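Local structure of Crov588 (Cafeteriavirus, 6NYR) at residues N361-I375 / P382-Q396. The protein is of unknown function but folds as a circular leucine-rich-repeat solenoid built from FNIP repeats, a form that suggests, without proving, a role in binding other molecules. Sequence-based numbering, arbitrary orientation.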
loop_
_atom_site.group_PDB
_atom_site.type_symbol
_atom_site.label_atom_id
_atom_site.label_comp_id
_atom_site.label_asym_id
_atom_site.label_seq_id
_atom_site.Cartn_x
_atom_site.Cartn_y
_atom_site.Cartn_z
ATOM N N ASN A 361 0.824 -33.411 0.586
ATOM C CA ASN A 361 0.152 -33.341 1.876
ATOM C C ASN A 361 0.711 -32.246 2.774
ATOM O O ASN A 361 0.268 -32.123 3.921
ATOM C CB ASN A 361 0.235 -34.692 2.595
ATOM C CG ASN A 361 -0.879 -35.637 2.188
ATOM O OD1 ASN A 361 -2.044 -35.242 2.100
ATOM N ND2 ASN A 361 -0.527 -36.895 1.941
ATOM N N SER A 362 1.657 -31.450 2.284
ATOM C CA SER A 362 2.140 -30.289 3.014
ATOM C C SER A 362 1.453 -29.002 2.579
ATOM O O SER A 362 1.660 -27.963 3.216
ATOM C CB SER A 362 3.657 -30.142 2.832
ATOM O OG SER A 362 4.021 -30.179 1.459
ATOM N N LEU A 363 0.628 -29.049 1.532
ATOM C CA LEU A 363 0.065 -27.834 0.953
ATOM C C LEU A 363 -0.902 -27.176 1.927
ATOM O O LEU A 363 -1.876 -27.797 2.368
ATOM C CB LEU A 363 -0.641 -28.160 -0.360
ATOM C CG LEU A 363 -0.768 -27.006 -1.358
ATOM C CD1 LEU A 363 0.601 -26.672 -1.951
ATOM C CD2 LEU A 363 -1.777 -27.337 -2.447
ATOM N N THR A 364 -0.649 -25.905 2.236
ATOM C CA THR A 364 -1.540 -25.109 3.070
ATOM C C THR A 364 -2.291 -24.037 2.299
ATOM O O THR A 364 -3.382 -23.648 2.717
ATOM C CB THR A 364 -0.749 -24.435 4.203
ATOM O OG1 THR A 364 0.240 -23.551 3.657
ATOM C CG2 THR A 364 -0.067 -25.483 5.079
ATOM N N HIS A 365 -1.742 -23.569 1.182
ATOM C CA HIS A 365 -2.303 -22.449 0.433
ATOM C C HIS A 365 -2.363 -22.821 -1.039
ATOM O O HIS A 365 -1.328 -23.100 -1.656
ATOM C CB HIS A 365 -1.465 -21.182 0.637
ATOM C CG HIS A 365 -1.531 -20.635 2.028
ATOM N ND1 HIS A 365 -0.865 -21.212 3.088
ATOM C CD2 HIS A 365 -2.184 -19.563 2.534
ATOM C CE1 HIS A 365 -1.109 -20.522 4.188
ATOM N NE2 HIS A 365 -1.906 -19.516 3.879
ATOM N N LEU A 366 -3.572 -22.819 -1.597
ATOM C CA LEU A 366 -3.804 -23.168 -2.994
ATOM C C LEU A 366 -4.629 -22.065 -3.635
ATOM O O LEU A 366 -5.781 -21.844 -3.246
ATOM C CB LEU A 366 -4.527 -24.510 -3.115
ATOM C CG LEU A 366 -4.901 -24.950 -4.532
ATOM C CD1 LEU A 366 -3.661 -25.070 -5.399
ATOM C CD2 LEU A 366 -5.674 -26.259 -4.499
ATOM N N THR A 367 -4.045 -21.384 -4.616
ATOM C CA THR A 367 -4.705 -20.299 -5.329
ATOM C C THR A 367 -4.782 -20.659 -6.805
ATOM O O THR A 367 -3.748 -20.874 -7.449
ATOM C CB THR A 367 -3.959 -18.977 -5.120
ATOM O OG1 THR A 367 -3.972 -18.648 -3.721
ATOM C CG2 THR A 367 -4.594 -17.858 -5.922
ATOM N N PHE A 368 -6.000 -20.710 -7.334
ATOM C CA PHE A 368 -6.219 -20.954 -8.750
ATOM C C PHE A 368 -6.283 -19.629 -9.499
ATOM O O PHE A 368 -6.504 -18.565 -8.916
ATOM C CB PHE A 368 -7.510 -21.746 -8.993
ATOM C CG PHE A 368 -7.413 -23.198 -8.620
ATOM C CD1 PHE A 368 -6.710 -24.084 -9.421
ATOM C CD2 PHE A 368 -8.042 -23.685 -7.485
ATOM C CE1 PHE A 368 -6.623 -25.421 -9.088
ATOM C CE2 PHE A 368 -7.959 -25.025 -7.152
ATOM C CZ PHE A 368 -7.250 -25.890 -7.956
ATOM N N GLY A 369 -6.115 -19.715 -10.818
ATOM C CA GLY A 369 -6.188 -18.562 -11.684
ATOM C C GLY A 369 -7.534 -18.423 -12.372
ATOM O O GLY A 369 -8.519 -19.080 -12.033
ATOM N N ASP A 370 -7.561 -17.538 -13.368
ATOM C CA ASP A 370 -8.806 -17.198 -14.045
ATOM C C ASP A 370 -9.553 -18.438 -14.527
ATOM O O ASP A 370 -10.746 -18.605 -14.255
ATOM C CB ASP A 370 -8.521 -16.276 -15.233
ATOM C CG ASP A 370 -8.176 -14.863 -14.818
ATOM O OD1 ASP A 370 -8.249 -14.552 -13.611
ATOM O OD2 ASP A 370 -7.860 -14.054 -15.713
ATOM N N ASP A 371 -8.866 -19.316 -15.258
ATOM C CA ASP A 371 -9.557 -20.265 -16.119
ATOM C C ASP A 371 -9.865 -21.607 -15.472
ATOM O O ASP A 371 -10.673 -22.365 -16.025
ATOM C CB ASP A 371 -8.734 -20.521 -17.388
ATOM C CG ASP A 371 -8.835 -19.391 -18.385
ATOM O OD1 ASP A 371 -9.582 -18.425 -18.118
ATOM O OD2 ASP A 371 -8.158 -19.465 -19.436
ATOM N N PHE A 372 -9.234 -21.944 -14.349
ATOM C CA PHE A 372 -9.442 -23.270 -13.785
ATOM C C PHE A 372 -10.928 -23.535 -13.568
ATOM O O PHE A 372 -11.621 -22.764 -12.898
ATOM C CB PHE A 372 -8.710 -23.454 -12.463
ATOM C CG PHE A 372 -8.881 -24.830 -11.895
ATOM C CD1 PHE A 372 -8.169 -25.897 -12.422
ATOM C CD2 PHE A 372 -9.774 -25.067 -10.863
ATOM C CE1 PHE A 372 -8.328 -27.171 -11.912
ATOM C CE2 PHE A 372 -9.935 -26.345 -10.352
ATOM C CZ PHE A 372 -9.211 -27.393 -10.880
ATOM N N ASN A 373 -11.403 -24.662 -14.097
ATOM C CA ASN A 373 -12.824 -24.987 -14.067
ATOM C C ASN A 373 -13.011 -26.478 -14.299
ATOM O O ASN A 373 -13.713 -26.886 -15.228
ATOM C CB ASN A 373 -13.556 -24.161 -15.126
ATOM C CG ASN A 373 -15.055 -24.228 -14.984
ATOM O OD1 ASN A 373 -15.581 -24.505 -13.909
ATOM N ND2 ASN A 373 -15.757 -23.974 -16.079
ATOM N N GLN A 374 -12.378 -27.297 -13.464
ATOM C CA GLN A 374 -12.511 -28.743 -13.524
ATOM C C GLN A 374 -13.167 -29.235 -12.242
ATOM O O GLN A 374 -13.085 -28.582 -11.196
ATOM C CB GLN A 374 -11.160 -29.435 -13.697
ATOM C CG GLN A 374 -10.376 -28.955 -14.892
ATOM C CD GLN A 374 -11.055 -29.284 -16.207
ATOM O OE1 GLN A 374 -11.696 -30.324 -16.350
ATOM N NE2 GLN A 374 -10.928 -28.386 -17.172
ATOM N N ILE A 375 -13.838 -30.383 -12.327
ATOM C CA ILE A 375 -14.417 -30.970 -11.130
ATOM C C ILE A 375 -13.284 -31.362 -10.187
ATOM O O ILE A 375 -12.215 -31.810 -10.624
ATOM C CB ILE A 375 -15.303 -32.186 -11.462
ATOM C CG1 ILE A 375 -14.467 -33.382 -11.909
ATOM C CG2 ILE A 375 -16.330 -31.832 -12.530
ATOM C CD1 ILE A 375 -15.304 -34.599 -12.318
ATOM N N PRO A 382 -5.611 -31.788 -0.370
ATOM C CA PRO A 382 -4.947 -32.464 0.747
ATOM C C PRO A 382 -5.499 -32.004 2.086
ATOM O O PRO A 382 -6.156 -30.967 2.203
ATOM C CB PRO A 382 -3.475 -32.073 0.588
ATOM C CG PRO A 382 -3.497 -30.780 -0.179
ATOM C CD PRO A 382 -4.847 -30.625 -0.857
ATOM N N ASN A 383 -5.236 -32.818 3.105
ATOM C CA ASN A 383 -5.787 -32.582 4.435
ATOM C C ASN A 383 -5.012 -31.545 5.236
ATOM O O ASN A 383 -5.369 -31.292 6.392
ATOM C CB ASN A 383 -5.840 -33.900 5.208
ATOM C CG ASN A 383 -7.043 -34.735 4.841
ATOM O OD1 ASN A 383 -6.913 -35.852 4.339
ATOM N ND2 ASN A 383 -8.229 -34.197 5.091
ATOM N N SER A 384 -3.974 -30.945 4.661
ATOM C CA SER A 384 -3.264 -29.838 5.281
ATOM C C SER A 384 -3.761 -28.473 4.824
ATOM O O SER A 384 -3.335 -27.457 5.382
ATOM C CB SER A 384 -1.768 -29.949 4.967
ATOM O OG SER A 384 -1.574 -30.231 3.588
ATOM N N LEU A 385 -4.644 -28.423 3.832
ATOM C CA LEU A 385 -4.995 -27.156 3.203
ATOM C C LEU A 385 -5.846 -26.308 4.140
ATOM O O LEU A 385 -6.872 -26.764 4.655
ATOM C CB LEU A 385 -5.737 -27.428 1.896
ATOM C CG LEU A 385 -5.706 -26.366 0.800
ATOM C CD1 LEU A 385 -4.337 -26.336 0.127
ATOM C CD2 LEU A 385 -6.802 -26.627 -0.221
ATOM N N VAL A 386 -5.412 -25.068 4.361
ATOM C CA VAL A 386 -6.171 -24.124 5.168
ATOM C C VAL A 386 -6.782 -23.008 4.328
ATOM O O VAL A 386 -7.803 -22.435 4.740
ATOM C CB VAL A 386 -5.303 -23.520 6.295
ATOM C CG1 VAL A 386 -4.611 -24.615 7.093
ATOM C CG2 VAL A 386 -4.286 -22.541 5.727
ATOM N N HIS A 387 -6.213 -22.699 3.163
ATOM C CA HIS A 387 -6.552 -21.509 2.394
ATOM C C HIS A 387 -6.754 -21.921 0.945
ATOM O O HIS A 387 -5.820 -22.408 0.301
ATOM C CB HIS A 387 -5.440 -20.460 2.510
ATOM C CG HIS A 387 -5.794 -19.133 1.919
ATOM N ND1 HIS A 387 -5.875 -18.924 0.559
ATOM C CD2 HIS A 387 -6.059 -17.940 2.501
ATOM C CE1 HIS A 387 -6.194 -17.662 0.329
ATOM N NE2 HIS A 387 -6.311 -17.044 1.490
ATOM N N LEU A 388 -7.970 -21.733 0.438
ATOM C CA LEU A 388 -8.327 -22.139 -0.919
ATOM C C LEU A 388 -9.035 -20.983 -1.608
ATOM O O LEU A 388 -10.075 -20.514 -1.133
ATOM C CB LEU A 388 -9.212 -23.387 -0.909
ATOM C CG LEU A 388 -9.730 -23.837 -2.275
ATOM C CD1 LEU A 388 -8.585 -24.161 -3.209
ATOM C CD2 LEU A 388 -10.647 -25.039 -2.108
ATOM N N SER A 389 -8.465 -20.525 -2.723
ATOM C CA SER A 389 -9.006 -19.420 -3.506
ATOM C C SER A 389 -9.232 -19.881 -4.938
ATOM O O SER A 389 -8.299 -20.351 -5.596
ATOM C CB SER A 389 -8.053 -18.221 -3.460
ATOM O OG SER A 389 -8.585 -17.111 -4.158
ATOM N N PHE A 390 -10.463 -19.734 -5.418
ATOM C CA PHE A 390 -10.807 -20.025 -6.801
ATOM C C PHE A 390 -10.829 -18.745 -7.635
ATOM O O PHE A 390 -11.071 -17.649 -7.123
ATOM C CB PHE A 390 -12.174 -20.716 -6.900
ATOM C CG PHE A 390 -12.184 -22.133 -6.397
ATOM C CD1 PHE A 390 -11.719 -23.166 -7.191
ATOM C CD2 PHE A 390 -12.675 -22.430 -5.139
ATOM C CE1 PHE A 390 -11.731 -24.471 -6.737
ATOM C CE2 PHE A 390 -12.693 -23.733 -4.675
ATOM C CZ PHE A 390 -12.217 -24.757 -5.475
ATOM N N GLY A 391 -10.562 -18.903 -8.934
ATOM C CA GLY A 391 -10.566 -17.803 -9.877
ATOM C C GLY A 391 -11.936 -17.538 -10.480
ATOM O O GLY A 391 -12.963 -18.040 -10.021
ATOM N N CYS A 392 -11.935 -16.738 -11.555
ATOM C CA CYS A 392 -13.193 -16.207 -12.065
ATOM C C CYS A 392 -14.085 -17.300 -12.632
ATOM O O CYS A 392 -15.312 -17.243 -12.496
ATOM C CB CYS A 392 -12.955 -15.180 -13.172
ATOM S SG CYS A 392 -11.606 -14.030 -12.923
ATOM N N GLU A 393 -13.493 -18.283 -13.305
ATOM C CA GLU A 393 -14.273 -19.175 -14.152
ATOM C C GLU A 393 -14.604 -20.512 -13.501
ATOM O O GLU A 393 -15.385 -21.280 -14.079
ATOM C CB GLU A 393 -13.530 -19.411 -15.479
ATOM C CG GLU A 393 -13.177 -18.109 -16.202
ATOM C CD GLU A 393 -13.387 -18.173 -17.703
ATOM O OE1 GLU A 393 -14.144 -19.050 -18.174
ATOM O OE2 GLU A 393 -12.788 -17.339 -18.416
ATOM N N PHE A 394 -14.081 -20.797 -12.310
ATOM C CA PHE A 394 -14.477 -22.021 -11.633
ATOM C C PHE A 394 -15.971 -21.980 -11.325
ATOM O O PHE A 394 -16.466 -21.039 -10.697
ATOM C CB PHE A 394 -13.698 -22.225 -10.342
ATOM C CG PHE A 394 -14.048 -23.504 -9.640
ATOM C CD1 PHE A 394 -13.529 -24.711 -10.079
ATOM C CD2 PHE A 394 -14.912 -23.506 -8.561
ATOM C CE1 PHE A 394 -13.852 -25.896 -9.444
ATOM C CE2 PHE A 394 -15.240 -24.690 -7.918
ATOM C CZ PHE A 394 -14.709 -25.884 -8.360
ATOM N N ASN A 395 -16.689 -23.011 -11.766
ATOM C CA ASN A 395 -18.134 -23.082 -11.584
ATOM C C ASN A 395 -18.575 -24.537 -11.646
ATOM O O ASN A 395 -19.503 -24.883 -12.382
ATOM C CB ASN A 395 -18.834 -22.239 -12.650
ATOM C CG ASN A 395 -20.306 -22.052 -12.371
ATOM O OD1 ASN A 395 -20.764 -22.235 -11.242
ATOM N ND2 ASN A 395 -21.057 -21.674 -13.398
ATOM N N GLN A 396 -17.917 -25.390 -10.865
ATOM C CA GLN A 396 -18.223 -26.809 -10.805
ATOM C C GLN A 396 -18.830 -27.150 -9.451
ATOM O O GLN A 396 -18.626 -26.448 -8.457
ATOM C CB GLN A 396 -16.964 -27.657 -11.026
ATOM C CG GLN A 396 -16.275 -27.428 -12.355
ATOM C CD GLN A 396 -17.176 -27.700 -13.539
ATOM O OE1 GLN A 396 -17.943 -28.664 -13.543
ATOM N NE2 GLN A 396 -17.103 -26.842 -14.546
HETATM O O HOH W 1 -7.885 -16.497 -7.038
#
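The Phe368 and Phe390 rings run alongside each other, tilted by only 11° but displaced, with centroids 5.5 Å apart, so there is little stacking overlap; CD2 of Phe368 meets CD1 of Phe390 at 3.7 Å. These are equivalent positions in adjacent coils of a leucine-rich-repeat solenoid of FNIP repeats. Within each coil a second phenylalanine is sandwiched: Phe372 between Phe368 CE1 and the backbone N of Gln374, Phe394 between Phe390 CE1 and Gln396 N. Phe372 O and Gln374 O approach the edge of Phe394. Val386 CG2 sits over one face of the His365 imidazole, 4.1 Å from CE1. ND1 of His365 shares a 2.6 Å hydrogen bond with Thr364 OG1, in the ring plane, and that hydroxyl also bonds to Thr342 O.

Strands 365-367 and 387-389 run parallel, joined by backbone hydrogen bonds such as Phe368 N to Ser389 O (2.9 Å, N-H...O 179°). Leu366 and Leu388 point inward together, CD2 of Leu366 against CD1 of Leu388. At the turn, Ser384 OG lies 2.7 Å from both Asn361 O and Leu363 O; its single proton could serve either.

Asn373 holds CG anti to the backbone N (chi1 -169°), presenting OD1 to the next coil. Asn395 N (2.8 Å) and Gln396 NE2 (2.9 Å) donate hydrogen bonds to that oxygen from opposite faces, both well out of its plane.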